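Local coordinates for protein polyketide cyclase / dehydrase and lipid transport (Nitrosospira multiformis, PDB 3P51) that is of unknown function but, as a member of the polyketide cyclase and lipid transport family, probably binds a small hydrophobic ligand, at residues A[51-63]-A[72-84]. Sequence-based numbering, arbitrary orientation.
Sequences RRLLNGEFLDTLI and IMYSMDEGPSPVS
Pro80 sits on one face of the Phe58 ring: its CD lies 3.7 Å from the Phe58 ring centroid and 18° off the normal, a CH-pi contact. Met76 takes the rim instead: with CG anti to the backbone N, its extended chain carries SE within 4.0 Å of Phe58 CD1, a Met-aromatic contact at the ring edge, and a bend at chi3 folds CE back to Phe58 CE1. The aromatic plate thus fits the angle between proline and selenomethionine, with Val83 CG2 near Phe58 CE1; Tyr124 of helix 120-139 packs on both Phe58 and Pro80. Glu57 crosses Pro80 at about a right angle.

On the sheet face that carries Asp60, Met76, Leu62 and Tyr74, the Asp60 carboxylate lies alongside the Tyr74 ring, their planes 35° apart. Arg52 NE and NH2 grip Asp60 OD2 side-on, while its NH1 bonds Phe24 O. Leu62 CD1 meets Ile72 CG2 at 3.6 Å, and Ile63 CG1 rests on Met73 CB.

The Asp77 carboxylate ends on the face with Thr61 and Ser75. Its OD2 accepts Thr61 OG1 at 2.5 Å through the syn lone pair and Arg51 NH2 at 2.9 Å from above the carboxylate plane, the latter a nearly straight salt bridge (174°). Ser75 OG holds Asp77 OD1 at 2.7 Å, fixing the carboxylate's rotation. With an alanine here, the Arg51 guanidinium is likely to lose its charged mate, and Thr61 OG1 and Ser75 OG the carboxylate they share.

Leu59 O accepts Asp77 N at 2.7 Å and, weakly, Glu78 N at 3.3 Å. Both residues face Leu59, and pairing shifts by one before Asp60: a classic beta bulge in the hairpin of strands 58-66 and 71-78, within the curved antiparallel sheet that wraps the long C-terminal helix in the Bet v 1-like fold.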
loop_
_atom_site.group_PDB
_atom_site.type_symbol
_atom_site.label_atom_id
_atom_site.label_comp_id
_atom_site.label_asym_id
_atom_site.label_seq_id
_atom_site.Cartn_x
_atom_site.Cartn_y
_atom_site.Cartn_z
ATOM N N ARG A 51 -8.679 -23.006 0.923
ATOM C CA ARG A 51 -10.079 -22.656 0.773
ATOM C C ARG A 51 -10.889 -23.124 1.970
ATOM O O ARG A 51 -10.455 -23.965 2.746
ATOM C CB ARG A 51 -10.652 -23.253 -0.512
ATOM C CG ARG A 51 -9.744 -23.065 -1.720
ATOM C CD ARG A 51 -10.364 -23.678 -2.964
ATOM N NE ARG A 51 -11.340 -22.768 -3.551
ATOM C CZ ARG A 51 -12.104 -23.056 -4.596
ATOM N NH1 ARG A 51 -12.017 -24.249 -5.176
ATOM N NH2 ARG A 51 -12.951 -22.143 -5.060
ATOM N N ARG A 52 -12.078 -22.569 2.119
ATOM C CA ARG A 52 -12.938 -22.976 3.209
ATOM C C ARG A 52 -14.371 -22.832 2.781
ATOM O O ARG A 52 -14.686 -22.003 1.930
ATOM C CB ARG A 52 -12.675 -22.127 4.457
ATOM C CG ARG A 52 -12.894 -20.637 4.260
ATOM C CD ARG A 52 -12.439 -19.818 5.478
ATOM N NE ARG A 52 -12.820 -18.410 5.342
ATOM C CZ ARG A 52 -12.422 -17.438 6.156
ATOM N NH1 ARG A 52 -11.619 -17.708 7.175
ATOM N NH2 ARG A 52 -12.825 -16.192 5.945
ATOM N N LEU A 53 -15.228 -23.648 3.381
ATOM C CA LEU A 53 -16.665 -23.519 3.235
ATOM C C LEU A 53 -17.284 -23.201 4.601
ATOM O O LEU A 53 -17.108 -23.957 5.553
ATOM C CB LEU A 53 -17.248 -24.826 2.685
ATOM C CG LEU A 53 -18.745 -24.775 2.389
ATOM C CD1 LEU A 53 -18.981 -23.980 1.107
ATOM C CD2 LEU A 53 -19.305 -26.180 2.253
ATOM N N LEU A 54 -18.000 -22.082 4.698
ATOM C CA LEU A 54 -18.639 -21.680 5.948
ATOM C C LEU A 54 -20.161 -21.825 5.872
ATOM O O LEU A 54 -20.781 -21.440 4.881
ATOM C CB LEU A 54 -18.309 -20.226 6.271
ATOM C CG LEU A 54 -16.878 -19.767 5.978
ATOM C CD1 LEU A 54 -16.790 -18.250 6.071
ATOM C CD2 LEU A 54 -15.893 -20.428 6.925
ATOM N N ASN A 55 -20.756 -22.350 6.938
ATOM C CA ASN A 55 -22.205 -22.513 7.015
ATOM C C ASN A 55 -22.746 -23.284 5.821
ATOM O O ASN A 55 -23.928 -23.179 5.491
ATOM C CB ASN A 55 -22.918 -21.157 7.111
ATOM C CG ASN A 55 -22.587 -20.404 8.393
ATOM O OD1 ASN A 55 -21.992 -20.958 9.313
ATOM N ND2 ASN A 55 -23.001 -19.142 8.465
ATOM N N GLY A 56 -21.879 -24.049 5.169
ATOM C CA GLY A 56 -22.280 -24.845 4.017
ATOM C C GLY A 56 -22.626 -24.025 2.785
ATOM O O GLY A 56 -23.241 -24.544 1.857
ATOM N N GLU A 57 -22.244 -22.748 2.752
ATOM C CA GLU A 57 -22.681 -21.919 1.629
ATOM C C GLU A 57 -21.716 -20.822 1.177
ATOM O O GLU A 57 -21.792 -20.374 0.037
ATOM C CB GLU A 57 -24.073 -21.338 1.901
ATOM C CG GLU A 57 -24.143 -20.466 3.136
ATOM C CD GLU A 57 -25.569 -20.026 3.453
ATOM O OE1 GLU A 57 -26.508 -20.621 2.893
ATOM O OE2 GLU A 57 -25.749 -19.089 4.261
ATOM N N PHE A 58 -20.826 -20.379 2.063
ATOM C CA PHE A 58 -19.780 -19.445 1.665
ATOM C C PHE A 58 -18.524 -20.216 1.317
ATOM O O PHE A 58 -17.911 -20.822 2.195
ATOM C CB PHE A 58 -19.427 -18.492 2.805
ATOM C CG PHE A 58 -20.491 -17.490 3.131
ATOM C CD1 PHE A 58 -20.585 -16.305 2.419
ATOM C CD2 PHE A 58 -21.376 -17.717 4.173
ATOM C CE1 PHE A 58 -21.547 -15.371 2.733
ATOM C CE2 PHE A 58 -22.346 -16.786 4.492
ATOM C CZ PHE A 58 -22.428 -15.611 3.775
ATOM N N LEU A 59 -18.127 -20.186 0.051
ATOM C CA LEU A 59 -16.837 -20.755 -0.343
ATOM C C LEU A 59 -15.779 -19.653 -0.514
ATOM O O LEU A 59 -15.868 -18.858 -1.452
ATOM C CB LEU A 59 -16.985 -21.549 -1.645
ATOM C CG LEU A 59 -15.723 -22.238 -2.185
ATOM C CD1 LEU A 59 -15.207 -23.297 -1.211
ATOM C CD2 LEU A 59 -15.988 -22.837 -3.571
ATOM N N ASP A 60 -14.788 -19.613 0.383
ATOM C CA ASP A 60 -13.694 -18.616 0.345
ATOM C C ASP A 60 -12.361 -19.234 -0.091
ATOM O O ASP A 60 -12.051 -20.368 0.284
ATOM C CB ASP A 60 -13.445 -18.029 1.743
ATOM C CG ASP A 60 -14.583 -17.143 2.252
ATOM O OD1 ASP A 60 -15.402 -16.651 1.445
ATOM O OD2 ASP A 60 -14.638 -16.917 3.483
ATOM N N THR A 61 -11.557 -18.471 -0.835
ATOM C CA THR A 61 -10.158 -18.825 -1.100
ATOM C C THR A 61 -9.209 -17.764 -0.532
ATOM O O THR A 61 -9.441 -16.568 -0.711
ATOM C CB THR A 61 -9.891 -18.949 -2.605
ATOM O OG1 THR A 61 -10.755 -19.947 -3.157
ATOM C CG2 THR A 61 -8.460 -19.365 -2.859
ATOM N N LEU A 62 -8.150 -18.198 0.158
ATOM C CA LEU A 62 -7.139 -17.276 0.677
ATOM C C LEU A 62 -6.282 -16.783 -0.488
ATOM O O LEU A 62 -5.630 -17.585 -1.179
ATOM C CB LEU A 62 -6.255 -17.983 1.716
ATOM C CG LEU A 62 -5.217 -17.178 2.502
ATOM C CD1 LEU A 62 -5.879 -16.052 3.301
ATOM C CD2 LEU A 62 -4.431 -18.100 3.435
ATOM N N ILE A 63 -6.287 -15.474 -0.725
ATOM C CA ILE A 63 -5.567 -14.920 -1.874
ATOM C C ILE A 63 -4.345 -14.098 -1.458
ATOM O O ILE A 63 -3.489 -13.775 -2.287
ATOM C CB ILE A 63 -6.496 -14.067 -2.757
ATOM C CG1 ILE A 63 -6.948 -12.812 -1.999
ATOM C CG2 ILE A 63 -7.726 -14.901 -3.219
ATOM C CD1 ILE A 63 -7.936 -11.941 -2.783
ATOM N N ILE A 72 -5.306 -10.760 6.384
ATOM C CA ILE A 72 -5.803 -11.920 5.663
ATOM C C ILE A 72 -6.705 -11.410 4.537
ATOM O O ILE A 72 -7.620 -10.638 4.795
ATOM C CB ILE A 72 -6.658 -12.801 6.587
ATOM C CG1 ILE A 72 -5.821 -13.383 7.722
ATOM C CG2 ILE A 72 -7.350 -13.904 5.791
ATOM C CD1 ILE A 72 -6.629 -14.249 8.677
HETATM N N MSE A 73 -6.456 -11.823 3.295
HETATM C CA MSE A 73 -7.326 -11.412 2.196
HETATM C C MSE A 73 -7.847 -12.633 1.476
HETATM O O MSE A 73 -7.117 -13.591 1.272
HETATM C CB MSE A 73 -6.597 -10.536 1.183
HETATM C CG MSE A 73 -6.059 -9.228 1.727
HETATM SE SE MSE A 73 -5.216 -8.169 0.294
HETATM C CE MSE A 73 -6.506 -8.576 -1.096
ATOM N N TYR A 74 -9.101 -12.586 1.057
ATOM C CA TYR A 74 -9.696 -13.752 0.431
ATOM C C TYR A 74 -10.726 -13.350 -0.605
ATOM O O TYR A 74 -11.313 -12.263 -0.529
ATOM C CB TYR A 74 -10.371 -14.617 1.498
ATOM C CG TYR A 74 -11.402 -13.853 2.300
ATOM C CD1 TYR A 74 -12.737 -13.820 1.908
ATOM C CD2 TYR A 74 -11.035 -13.148 3.442
ATOM C CE1 TYR A 74 -13.685 -13.103 2.637
ATOM C CE2 TYR A 74 -11.970 -12.439 4.174
ATOM C CZ TYR A 74 -13.286 -12.418 3.769
ATOM O OH TYR A 74 -14.208 -11.705 4.499
ATOM N N SER A 75 -10.957 -14.240 -1.566
ATOM C CA SER A 75 -12.070 -14.092 -2.488
ATOM C C SER A 75 -13.238 -14.901 -1.953
ATOM O O SER A 75 -13.048 -15.983 -1.400
ATOM C CB SER A 75 -11.691 -14.597 -3.883
ATOM O OG SER A 75 -11.294 -15.962 -3.859
HETATM N N MSE A 76 -14.446 -14.369 -2.099
HETATM C CA MSE A 76 -15.639 -15.170 -1.870
HETATM C C MSE A 76 -16.097 -15.749 -3.208
HETATM O O MSE A 76 -16.633 -15.034 -4.053
HETATM C CB MSE A 76 -16.756 -14.331 -1.260
HETATM C CG MSE A 76 -17.930 -15.168 -0.811
HETATM SE SE MSE A 76 -19.590 -14.136 -0.804
HETATM C CE MSE A 76 -19.095 -12.904 0.641
ATOM N N ASP A 77 -15.884 -17.048 -3.394
ATOM C CA ASP A 77 -16.164 -17.704 -4.670
ATOM C C ASP A 77 -17.635 -18.126 -4.815
ATOM O O ASP A 77 -18.174 -18.179 -5.923
ATOM C CB ASP A 77 -15.242 -18.916 -4.839
ATOM C CG ASP A 77 -13.774 -18.594 -4.517
ATOM O OD1 ASP A 77 -13.315 -17.471 -4.821
ATOM O OD2 ASP A 77 -13.081 -19.474 -3.963
ATOM N N GLU A 78 -18.273 -18.457 -3.700
ATOM C CA GLU A 78 -19.701 -18.736 -3.710
ATOM C C GLU A 78 -20.303 -18.195 -2.426
ATOM O O GLU A 78 -19.622 -18.097 -1.410
ATOM C CB GLU A 78 -19.994 -20.240 -3.806
ATOM C CG GLU A 78 -19.261 -20.989 -4.906
ATOM C CD GLU A 78 -19.958 -20.948 -6.252
ATOM O OE1 GLU A 78 -20.999 -20.248 -6.403
ATOM O OE2 GLU A 78 -19.448 -21.630 -7.169
ATOM N N GLY A 79 -21.587 -17.857 -2.471
ATOM C CA GLY A 79 -22.279 -17.400 -1.284
ATOM C C GLY A 79 -23.772 -17.386 -1.517
ATOM O O GLY A 79 -24.216 -17.483 -2.652
ATOM N N PRO A 80 -24.551 -17.245 -0.436
ATOM C CA PRO A 80 -26.008 -17.166 -0.561
ATOM C C PRO A 80 -26.397 -15.814 -1.154
ATOM O O PRO A 80 -25.625 -14.861 -1.037
ATOM C CB PRO A 80 -26.484 -17.266 0.891
ATOM C CG PRO A 80 -25.351 -16.654 1.686
ATOM C CD PRO A 80 -24.089 -17.024 0.948
ATOM N N SER A 81 -27.558 -15.739 -1.794
ATOM C CA SER A 81 -28.098 -14.460 -2.244
ATOM C C SER A 81 -28.161 -13.552 -1.010
ATOM O O SER A 81 -28.495 -14.018 0.080
ATOM C CB SER A 81 -29.478 -14.661 -2.892
ATOM O OG SER A 81 -29.888 -13.515 -3.640
ATOM N N PRO A 82 -27.821 -12.259 -1.166
ATOM C CA PRO A 82 -27.533 -11.554 -2.417
ATOM C C PRO A 82 -26.044 -11.502 -2.797
ATOM O O PRO A 82 -25.661 -10.643 -3.597
ATOM C CB PRO A 82 -28.007 -10.141 -2.094
ATOM C CG PRO A 82 -27.574 -9.973 -0.661
ATOM C CD PRO A 82 -27.762 -11.337 -0.014
ATOM N N VAL A 83 -25.215 -12.385 -2.242
ATOM C CA VAL A 83 -23.814 -12.454 -2.660
ATOM C C VAL A 83 -23.458 -13.752 -3.394
ATOM O O VAL A 83 -22.329 -14.229 -3.298
ATOM C CB VAL A 83 -22.832 -12.246 -1.481
ATOM C CG1 VAL A 83 -22.845 -10.788 -1.009
ATOM C CG2 VAL A 83 -23.166 -13.196 -0.344
ATOM N N SER A 84 -24.410 -14.318 -4.133
ATOM C CA SER A 84 -24.140 -15.507 -4.929
ATOM C C SER A 84 -23.318 -15.125 -6.157
ATOM O O SER A 84 -23.270 -13.952 -6.540
ATOM C CB SER A 84 -25.448 -16.167 -5.376
ATOM O OG SER A 84 -26.028 -15.456 -6.459
#